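PDB 6UVZ: amidohydrolase 2, which belongs to the metallo-dependent hydrolase superfamily and probably acts as a hydrolase. Local coordinates for residues Phe209-Ser217 / Asp245-Tyr255; Leu164-Cys175 / Val197-Val205. All blocks are in the same frame, centred on the assembly; numbering follows the deposited sequence.

Contact 1 (Phe209-Ser217 / Asp245-Tyr255)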
loop_
_atom_site.group_PDB
_atom_site.type_symbol
_atom_site.label_atom_id
_atom_site.label_comp_id
_atom_site.label_asym_id
_atom_site.label_seq_id
_atom_site.Cartn_x
_atom_site.Cartn_y
_atom_site.Cartn_z
ATOM N N PHE A 209 0.776 -16.269 -4.251
ATOM C CA PHE A 209 -0.315 -15.330 -4.494
ATOM C C PHE A 209 -0.818 -15.404 -5.931
ATOM O O PHE A 209 -2.020 -15.254 -6.179
ATOM C CB PHE A 209 0.126 -13.907 -4.158
ATOM C CG PHE A 209 -0.041 -13.544 -2.707
ATOM C CD1 PHE A 209 -1.267 -13.113 -2.226
ATOM C CD2 PHE A 209 1.025 -13.630 -1.826
ATOM C CE1 PHE A 209 -1.428 -12.779 -0.894
ATOM C CE2 PHE A 209 0.870 -13.296 -0.491
ATOM C CZ PHE A 209 -0.359 -12.869 -0.025
ATOM N N GLY A 210 0.078 -15.634 -6.887
ATOM C CA GLY A 210 -0.300 -15.697 -8.279
ATOM C C GLY A 210 -0.125 -14.364 -8.977
ATOM O O GLY A 210 0.076 -13.324 -8.340
ATOM N N PRO A 211 -0.202 -14.368 -10.309
ATOM C CA PRO A 211 0.003 -13.133 -11.076
ATOM C C PRO A 211 -1.182 -12.182 -11.062
ATOM O O PRO A 211 -1.067 -11.074 -11.599
ATOM C CB PRO A 211 0.262 -13.662 -12.493
ATOM C CG PRO A 211 -0.540 -14.918 -12.556
ATOM C CD PRO A 211 -0.461 -15.529 -11.181
ATOM N N LYS A 212 -2.312 -12.574 -10.474
ATOM C CA LYS A 212 -3.512 -11.748 -10.471
ATOM C C LYS A 212 -3.709 -10.970 -9.176
ATOM O O LYS A 212 -4.604 -10.120 -9.116
ATOM C CB LYS A 212 -4.752 -12.613 -10.728
ATOM C CG LYS A 212 -4.823 -13.203 -12.125
ATOM C CD LYS A 212 -4.938 -12.110 -13.174
ATOM C CE LYS A 212 -5.032 -12.695 -14.574
ATOM N NZ LYS A 212 -5.158 -11.632 -15.608
ATOM N N LYS A 213 -2.907 -11.232 -8.148
ATOM C CA LYS A 213 -3.080 -10.613 -6.839
ATOM C C LYS A 213 -1.763 -10.034 -6.338
ATOM O O LYS A 213 -1.443 -10.099 -5.148
ATOM C CB LYS A 213 -3.660 -11.614 -5.842
ATOM C CG LYS A 213 -5.057 -12.098 -6.218
ATOM C CD LYS A 213 -5.380 -13.460 -5.620
ATOM C CE LYS A 213 -5.570 -13.386 -4.116
ATOM N NZ LYS A 213 -5.955 -14.703 -3.539
ATOM N N VAL A 214 -0.981 -9.454 -7.246
ATOM C CA VAL A 214 0.283 -8.807 -6.916
ATOM C C VAL A 214 0.278 -7.416 -7.535
ATOM O O VAL A 214 0.054 -7.270 -8.741
ATOM C CB VAL A 214 1.493 -9.622 -7.414
ATOM C CG1 VAL A 214 2.776 -8.846 -7.196
ATOM C CG2 VAL A 214 1.560 -10.963 -6.701
ATOM N N LEU A 215 0.526 -6.400 -6.713
ATOM C CA LEU A 215 0.438 -5.007 -7.126
ATOM C C LEU A 215 1.827 -4.386 -7.193
ATOM O O LEU A 215 2.665 -4.623 -6.319
ATOM C CB LEU A 215 -0.431 -4.203 -6.156
ATOM C CG LEU A 215 -1.804 -4.771 -5.795
ATOM C CD1 LEU A 215 -2.395 -4.018 -4.614
ATOM C CD2 LEU A 215 -2.738 -4.705 -6.987
ATOM N N TYR A 216 2.065 -3.583 -8.228
ATOM C CA TYR A 216 3.285 -2.790 -8.293
ATOM C C TYR A 216 3.188 -1.620 -7.323
ATOM O O TYR A 216 2.189 -0.894 -7.308
ATOM C CB TYR A 216 3.540 -2.268 -9.706
ATOM C CG TYR A 216 4.493 -1.093 -9.723
ATOM C CD1 TYR A 216 5.855 -1.274 -9.515
ATOM C CD2 TYR A 216 4.029 0.200 -9.926
ATOM C CE1 TYR A 216 6.728 -0.201 -9.517
ATOM C CE2 TYR A 216 4.894 1.279 -9.929
ATOM C CZ TYR A 216 6.241 1.073 -9.726
ATOM O OH TYR A 216 7.102 2.145 -9.731
ATOM N N SER A 217 4.237 -1.432 -6.528
ATOM C CA SER A 217 4.285 -0.368 -5.537
ATOM C C SER A 217 5.686 0.221 -5.511
ATOM O O SER A 217 6.673 -0.520 -5.478
ATOM C CB SER A 217 3.897 -0.890 -4.150
ATOM O OG SER A 217 4.279 0.022 -3.139
ATOM N N ASP A 245 -0.750 -6.977 -15.833
ATOM C CA ASP A 245 -1.454 -7.251 -14.585
ATOM C C ASP A 245 -0.705 -6.669 -13.393
ATOM O O ASP A 245 -1.303 -6.024 -12.525
ATOM C CB ASP A 245 -1.658 -8.757 -14.416
ATOM C CG ASP A 245 -2.588 -9.340 -15.462
ATOM O OD1 ASP A 245 -3.568 -8.661 -15.830
ATOM O OD2 ASP A 245 -2.337 -10.476 -15.914
ATOM N N PHE A 246 0.612 -6.877 -13.342
ATOM C CA PHE A 246 1.393 -6.404 -12.205
ATOM C C PHE A 246 1.453 -4.882 -12.142
ATOM O O PHE A 246 1.544 -4.314 -11.049
ATOM C CB PHE A 246 2.805 -6.991 -12.266
ATOM C CG PHE A 246 3.750 -6.420 -11.247
ATOM C CD1 PHE A 246 3.608 -6.722 -9.903
ATOM C CD2 PHE A 246 4.790 -5.590 -11.635
ATOM C CE1 PHE A 246 4.480 -6.200 -8.963
ATOM C CE2 PHE A 246 5.666 -5.066 -10.701
ATOM C CZ PHE A 246 5.511 -5.371 -9.363
ATOM N N PHE A 247 1.383 -4.204 -13.289
ATOM C CA PHE A 247 1.623 -2.767 -13.331
ATOM C C PHE A 247 0.359 -1.918 -13.393
ATOM O O PHE A 247 0.441 -0.711 -13.135
ATOM C CB PHE A 247 2.523 -2.414 -14.521
ATOM C CG PHE A 247 3.989 -2.614 -14.252
ATOM C CD1 PHE A 247 4.645 -3.749 -14.700
ATOM C CD2 PHE A 247 4.710 -1.666 -13.544
ATOM C CE1 PHE A 247 5.993 -3.932 -14.451
ATOM C CE2 PHE A 247 6.058 -1.844 -13.293
ATOM C CZ PHE A 247 6.699 -2.978 -13.747
ATOM N N GLU A 248 -0.800 -2.493 -13.721
ATOM C CA GLU A 248 -2.015 -1.683 -13.748
ATOM C C GLU A 248 -3.294 -2.491 -13.548
ATOM O O GLU A 248 -4.221 -2.024 -12.879
ATOM C CB GLU A 248 -2.107 -0.896 -15.062
ATOM C CG GLU A 248 -2.142 -1.745 -16.324
ATOM C CD GLU A 248 -2.834 -1.043 -17.478
ATOM O OE1 GLU A 248 -3.724 -0.205 -17.218
ATOM O OE2 GLU A 248 -2.487 -1.328 -18.643
ATOM N N ASN A 249 -3.361 -3.697 -14.116
ATOM C CA ASN A 249 -4.635 -4.409 -14.159
ATOM C C ASN A 249 -5.026 -4.958 -12.791
ATOM O O ASN A 249 -6.213 -4.973 -12.442
ATOM C CB ASN A 249 -4.578 -5.528 -15.197
ATOM C CG ASN A 249 -4.639 -5.002 -16.619
ATOM O OD1 ASN A 249 -5.258 -3.971 -16.885
ATOM N ND2 ASN A 249 -3.996 -5.709 -17.540
ATOM N N ASN A 250 -4.052 -5.418 -12.002
ATOM C CA ASN A 250 -4.376 -5.899 -10.662
ATOM C C ASN A 250 -4.848 -4.766 -9.761
ATOM O O ASN A 250 -5.701 -4.982 -8.891
ATOM C CB ASN A 250 -3.171 -6.604 -10.037
ATOM C CG ASN A 250 -2.841 -7.914 -10.725
ATOM O OD1 ASN A 250 -3.664 -8.474 -11.450
ATOM N ND2 ASN A 250 -1.633 -8.416 -10.495
ATOM N N ALA A 251 -4.313 -3.557 -9.950
ATOM C CA ALA A 251 -4.755 -2.422 -9.149
ATOM C C ALA A 251 -6.156 -1.969 -9.538
ATOM O O ALA A 251 -6.882 -1.419 -8.702
ATOM C CB ALA A 251 -3.765 -1.265 -9.284
ATOM N N ARG A 252 -6.553 -2.189 -10.794
ATOM C CA ARG A 252 -7.896 -1.808 -11.220
ATOM C C ARG A 252 -8.964 -2.662 -10.551
ATOM O O ARG A 252 -10.107 -2.216 -10.404
ATOM C CB ARG A 252 -8.019 -1.908 -12.741
ATOM C CG ARG A 252 -7.201 -0.882 -13.503
ATOM C CD ARG A 252 -7.453 -0.983 -14.999
ATOM N NE ARG A 252 -6.616 -0.059 -15.759
ATOM C CZ ARG A 252 -6.951 1.196 -16.037
ATOM N NH1 ARG A 252 -8.110 1.684 -15.615
ATOM N NH2 ARG A 252 -6.127 1.965 -16.735
ATOM N N ARG A 253 -8.620 -3.884 -10.148
ATOM C CA ARG A 253 -9.572 -4.751 -9.465
ATOM C C ARG A 253 -9.501 -4.624 -7.952
ATOM O O ARG A 253 -10.534 -4.740 -7.280
ATOM C CB ARG A 253 -9.343 -6.211 -9.868
ATOM C CG ARG A 253 -9.553 -6.486 -11.347
ATOM C CD ARG A 253 -9.419 -7.967 -11.656
ATOM N NE ARG A 253 -8.117 -8.493 -11.258
ATOM C CZ ARG A 253 -7.054 -8.536 -12.056
ATOM N NH1 ARG A 253 -7.136 -8.085 -13.300
ATOM N NH2 ARG A 253 -5.909 -9.032 -11.609
ATOM N N ALA A 254 -8.310 -4.389 -7.399
ATOM C CA ALA A 254 -8.181 -4.235 -5.954
ATOM C C ALA A 254 -8.825 -2.937 -5.480
ATOM O O ALA A 254 -9.669 -2.945 -4.576
ATOM C CB ALA A 254 -6.707 -4.284 -5.553
ATOM N N TYR A 255 -8.439 -1.814 -6.080
ATOM C CA TYR A 255 -8.946 -0.506 -5.687
ATOM C C TYR A 255 -10.172 -0.077 -6.482
ATOM O O TYR A 255 -10.685 1.023 -6.247
ATOM C CB TYR A 255 -7.843 0.548 -5.831
ATOM C CG TYR A 255 -6.684 0.345 -4.881
ATOM C CD1 TYR A 255 -6.757 0.788 -3.568
ATOM C CD2 TYR A 255 -5.521 -0.288 -5.298
ATOM C CE1 TYR A 255 -5.705 0.605 -2.693
ATOM C CE2 TYR A 255 -4.461 -0.475 -4.430
ATOM C CZ TYR A 255 -4.559 -0.027 -3.129
ATOM O OH TYR A 255 -3.511 -0.208 -2.257
#
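Asp245, in the first turn of the helix, meets Lys212, whose side chain bends at chi2 (-64°) and then runs extended to bring its ammonium over the carboxylate. Lys212 NZ lies 3.1 Å from Asp245 OD2, a salt bridge approached from above the carboxylate plane at the exposed margin of the contact. Phe246 and Phe247 mark the change to a buried interior. The ring of Phe246 presents one face to Tyr216, whose CB stands 3.8 Å from the ring centroid in a CH-pi contact, while Val214 CG1 lies at its edge, 3.5 Å from Phe246 CD1. Phe246 O receives a weak bond from Tyr216 N. Phe247 CE2 lies over a face of the Tyr216 ring, 3.8 Å from Tyr216 CD1, completing an aromatic cluster. A wide pi-type turn pairs Asn250 N with Asp245 O, and Asn250 carries the polar centre. Asn250 ND2 gives both hydrogens within the amide plane, one to Pro211 O at 2.9 Å and one to Val214 O at 2.7 Å, with N-H...O angles of 171° and 172°. Two straight bonds fix the rotation of the amide and tie the beta turn and the start of the strand to the helix, a task suited to a short carboxamide. A leucine in its place would probably leave these two carbonyls without their donor, and the turn held to the helix less firmly. Asn250 CB packs against Leu215 CD2 at 3.6 Å, and the small Ala251 and Ala254 let that leucine nestle close to the helix. Leu215 CD1 touches the ring of Tyr255. In this TIM barrel the C-terminal helix starts outside strand 214-216, against Val214 and Tyr216, then crosses the end of the barrel where that strand begins, so that the Tyr255 hydroxyl bonds to Glu136.

Contact 2 (Leu164-Cys175 / Val197-Val205)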
loop_
_atom_site.group_PDB
_atom_site.type_symbol
_atom_site.label_atom_id
_atom_site.label_comp_id
_atom_site.label_asym_id
_atom_site.label_seq_id
_atom_site.Cartn_x
_atom_site.Cartn_y
_atom_site.Cartn_z
ATOM N N LEU A 164 5.080 -6.421 1.189
ATOM C CA LEU A 164 5.337 -7.861 1.265
ATOM C C LEU A 164 5.131 -8.406 2.677
ATOM O O LEU A 164 5.779 -9.374 3.081
ATOM C CB LEU A 164 6.744 -8.199 0.761
ATOM C CG LEU A 164 7.030 -7.885 -0.709
ATOM C CD1 LEU A 164 8.524 -7.924 -0.987
ATOM C CD2 LEU A 164 6.291 -8.857 -1.618
ATOM N N GLY A 165 4.230 -7.786 3.437
ATOM C CA GLY A 165 3.929 -8.223 4.783
ATOM C C GLY A 165 4.942 -7.837 5.838
ATOM O O GLY A 165 4.759 -8.206 7.006
ATOM N N ASN A 166 5.997 -7.105 5.469
ATOM C CA ASN A 166 7.069 -6.728 6.396
ATOM C C ASN A 166 7.669 -7.955 7.079
ATOM O O ASN A 166 7.972 -7.938 8.275
ATOM C CB ASN A 166 6.579 -5.713 7.434
ATOM C CG ASN A 166 6.317 -4.345 6.834
ATOM O OD1 ASN A 166 7.204 -3.493 6.794
ATOM N ND2 ASN A 166 5.093 -4.129 6.366
ATOM N N VAL A 167 7.846 -9.027 6.312
ATOM C CA VAL A 167 8.367 -10.285 6.842
ATOM C C VAL A 167 9.886 -10.203 6.938
ATOM O O VAL A 167 10.522 -9.520 6.121
ATOM C CB VAL A 167 7.931 -11.475 5.974
ATOM C CG1 VAL A 167 6.417 -11.609 5.981
ATOM C CG2 VAL A 167 8.445 -11.317 4.550
ATOM N N PRO A 168 10.507 -10.862 7.920
ATOM C CA PRO A 168 11.978 -10.865 7.960
ATOM C C PRO A 168 12.595 -11.719 6.868
ATOM O O PRO A 168 13.589 -11.311 6.255
ATOM C CB PRO A 168 12.292 -11.415 9.361
ATOM C CG PRO A 168 11.006 -11.293 10.136
ATOM C CD PRO A 168 9.919 -11.466 9.126
ATOM N N GLY A 169 12.030 -12.896 6.604
ATOM C CA GLY A 169 12.557 -13.778 5.582
ATOM C C GLY A 169 11.716 -15.021 5.373
ATOM O O GLY A 169 10.483 -14.949 5.350
ATOM N N LEU A 170 12.372 -16.171 5.223
ATOM C CA LEU A 170 11.676 -17.436 4.983
ATOM C C LEU A 170 11.400 -18.159 6.303
ATOM O O LEU A 170 11.863 -19.271 6.555
ATOM C CB LEU A 170 12.485 -18.310 4.031
ATOM C CG LEU A 170 12.750 -17.741 2.636
ATOM C CD1 LEU A 170 13.607 -18.698 1.822
ATOM C CD2 LEU A 170 11.442 -17.442 1.918
ATOM N N ASP A 171 10.620 -17.498 7.154
ATOM C CA ASP A 171 10.222 -18.082 8.426
ATOM C C ASP A 171 9.143 -19.137 8.211
ATOM O O ASP A 171 8.314 -19.033 7.303
ATOM C CB ASP A 171 9.708 -17.002 9.378
ATOM C CG ASP A 171 10.694 -15.866 9.560
ATOM O OD1 ASP A 171 11.915 -16.127 9.553
ATOM O OD2 ASP A 171 10.247 -14.708 9.707
ATOM N N GLU A 172 9.162 -20.165 9.063
ATOM C CA GLU A 172 8.128 -21.192 8.980
ATOM C C GLU A 172 6.768 -20.653 9.401
ATOM O O GLU A 172 5.735 -21.172 8.964
ATOM C CB GLU A 172 8.509 -22.403 9.831
ATOM C CG GLU A 172 9.623 -23.252 9.238
ATOM C CD GLU A 172 9.668 -24.650 9.825
ATOM O OE1 GLU A 172 8.817 -24.965 10.683
ATOM O OE2 GLU A 172 10.551 -25.437 9.423
ATOM N N GLU A 173 6.744 -19.618 10.245
ATOM C CA GLU A 173 5.482 -18.987 10.607
ATOM C C GLU A 173 5.050 -17.943 9.585
ATOM O O GLU A 173 3.850 -17.778 9.345
ATOM C CB GLU A 173 5.586 -18.349 11.994
ATOM C CG GLU A 173 5.338 -19.313 13.144
ATOM C CD GLU A 173 5.328 -18.618 14.493
ATOM O OE1 GLU A 173 6.385 -18.584 15.155
ATOM O OE2 GLU A 173 4.262 -18.098 14.886
ATOM N N SER A 174 6.006 -17.237 8.975
ATOM C CA SER A 174 5.653 -16.222 7.988
ATOM C C SER A 174 5.188 -16.856 6.683
ATOM O O SER A 174 4.233 -16.376 6.060
ATOM C CB SER A 174 6.842 -15.293 7.742
ATOM O OG SER A 174 7.184 -14.579 8.918
ATOM N N CYS A 175 5.850 -17.933 6.251
ATOM C CA CYS A 175 5.428 -18.619 5.034
ATOM C C CYS A 175 4.044 -19.236 5.192
ATOM O O CYS A 175 3.290 -19.324 4.216
ATOM C CB CYS A 175 6.447 -19.692 4.649
ATOM S SG CYS A 175 8.028 -19.051 4.049
ATOM N N VAL A 197 13.745 -4.943 -1.935
ATOM C CA VAL A 197 13.077 -6.230 -1.794
ATOM C C VAL A 197 14.065 -7.364 -2.043
ATOM O O VAL A 197 14.980 -7.260 -2.871
ATOM C CB VAL A 197 11.868 -6.323 -2.743
ATOM C CG1 VAL A 197 10.849 -5.244 -2.408
ATOM C CG2 VAL A 197 12.315 -6.205 -4.192
ATOM N N GLY A 198 13.884 -8.458 -1.307
ATOM C CA GLY A 198 14.734 -9.615 -1.443
ATOM C C GLY A 198 14.228 -10.566 -2.506
ATOM O O GLY A 198 13.051 -10.936 -2.529
ATOM N N PRO A 199 15.114 -10.959 -3.429
ATOM C CA PRO A 199 14.711 -11.914 -4.477
ATOM C C PRO A 199 14.037 -13.167 -3.943
ATOM O O PRO A 199 13.117 -13.689 -4.583
ATOM C CB PRO A 199 16.039 -12.249 -5.172
ATOM C CG PRO A 199 16.986 -11.140 -4.819
ATOM C CD PRO A 199 16.388 -10.290 -3.735
ATOM N N ASP A 200 14.468 -13.665 -2.780
ATOM C CA ASP A 200 13.860 -14.870 -2.224
ATOM C C ASP A 200 12.414 -14.623 -1.811
ATOM O O ASP A 200 11.541 -15.465 -2.054
ATOM C CB ASP A 200 14.679 -15.369 -1.034
ATOM C CG ASP A 200 16.143 -15.562 -1.374
ATOM O OD1 ASP A 200 16.550 -15.184 -2.493
ATOM O OD2 ASP A 200 16.887 -16.093 -0.521
ATOM N N ILE A 201 12.143 -13.475 -1.187
ATOM C CA ILE A 201 10.784 -13.169 -0.753
ATOM C C ILE A 201 9.880 -12.928 -1.956
ATOM O O ILE A 201 8.737 -13.402 -1.997
ATOM C CB ILE A 201 10.785 -11.964 0.208
ATOM C CG1 ILE A 201 11.370 -12.352 1.571
ATOM C CG2 ILE A 201 9.381 -11.402 0.373
ATOM C CD1 ILE A 201 12.878 -12.225 1.665
ATOM N N VAL A 202 10.378 -12.200 -2.959
ATOM C CA VAL A 202 9.560 -11.870 -4.122
ATOM C C VAL A 202 9.172 -13.132 -4.884
ATOM O O VAL A 202 8.032 -13.270 -5.344
ATOM C CB VAL A 202 10.299 -10.866 -5.027
ATOM C CG1 VAL A 202 9.460 -10.534 -6.253
ATOM C CG2 VAL A 202 10.639 -9.604 -4.251
ATOM N N LYS A 203 10.107 -14.075 -5.024
ATOM C CA LYS A 203 9.815 -15.298 -5.765
ATOM C C LYS A 203 8.743 -16.129 -5.069
ATOM O O LYS A 203 7.846 -16.671 -5.725
ATOM C CB LYS A 203 11.092 -16.117 -5.955
ATOM C CG LYS A 203 12.077 -15.508 -6.941
ATOM C CD LYS A 203 13.383 -16.285 -6.976
ATOM C CE LYS A 203 14.386 -15.630 -7.912
ATOM N NZ LYS A 203 15.688 -16.355 -7.932
ATOM N N TYR A 204 8.815 -16.238 -3.741
ATOM C CA TYR A 204 7.807 -16.998 -3.010
ATOM C C TYR A 204 6.452 -16.302 -3.034
ATOM O O TYR A 204 5.413 -16.973 -3.054
ATOM C CB TYR A 204 8.259 -17.229 -1.569
ATOM C CG TYR A 204 7.247 -17.968 -0.722
ATOM C CD1 TYR A 204 6.420 -17.287 0.163
ATOM C CD2 TYR A 204 7.112 -19.347 -0.813
ATOM C CE1 TYR A 204 5.492 -17.957 0.935
ATOM C CE2 TYR A 204 6.187 -20.027 -0.045
ATOM C CZ TYR A 204 5.380 -19.328 0.827
ATOM O OH TYR A 204 4.457 -20.002 1.594
ATOM N N VAL A 205 6.440 -14.968 -3.030
ATOM C CA VAL A 205 5.179 -14.234 -3.038
ATOM C C VAL A 205 4.459 -14.419 -4.370
ATOM O O VAL A 205 3.237 -14.606 -4.409
ATOM C CB VAL A 205 5.429 -12.748 -2.724
ATOM C CG1 VAL A 205 4.235 -11.903 -3.131
ATOM C CG2 VAL A 205 5.725 -12.564 -1.242
#
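Two successive helices in the outer layer of the TIM barrel, 172-181 and 199-209, come together here, with Leu164 in the loop before the first helix and Tyr204 on the second making the main contacts. Leu164 lays its two branches on Val197, just before helix 199-209, and on the helix itself. Leu164 CD1 lies 3.8 Å from both Val197 CG1 and Ile201 CG2, and Leu164 CD2 rests 3.8 Å from Val205 CG2. The beta-branched partners hold their methyls close to the backbone with few torsions to vary, which suits a surface that one leucine is to cover with its two branches. Ile201 also faces the loop: its CG2 lies 4.3 Å from Val167 CG2, and its CD1 lies 4.2 Å from Gly169 CA, where the lack of a side chain exposes the backbone to the isoleucine methyl. Leu170, the centre of an inverse gamma turn, brings CD2 near the carbonyl of Asp200 at the exposed margin. At the other end, Tyr204 holds CG anti to the backbone N (chi1 178°), which carries the ring across to helix 172-181. Tyr204 OH donates to Cys175 O at 2.9 Å, tilted 33° from the carbonyl plane. Cys175 SG sits over one face of the same ring, 4.4 Å from the centroid of Tyr204 and toward its rim. A tyrosine suits this place because it supplies both a polarisable face for the sulfur and a side chain long enough to carry a hydroxyl to the backbone of the other helix. Around this interface, Leu164 and Val205 both reach Ile189 of strand 187-191, and Leu164 and Val202 share Val191. Tyr204 touches Ala179 further along helix 172-181, whereas Val197 turns to Leu235 and Met236 of helix 229-239.

In the fold
From the N terminus, the chain builds strands 7-13 to 159-161 before contact 2 begins. Contact 2 closes a loop that contains most of helix 172-181 and the whole of strand 187-191, and so joins two neighbouring outer helices. Helix 199-209 then passes through the turn at 210-213, where contact 1 opens, into strand 214-216. The loop of contact 1 holds helices 223-226 and 229-239 and ends with the C-terminal helix. The two loops run in series, neither nesting nor crossing, with centres about 18 Å apart. Strand 214-216 pairs with strands 187-191 and 7-13, so contact 1 lies where the barrel closes.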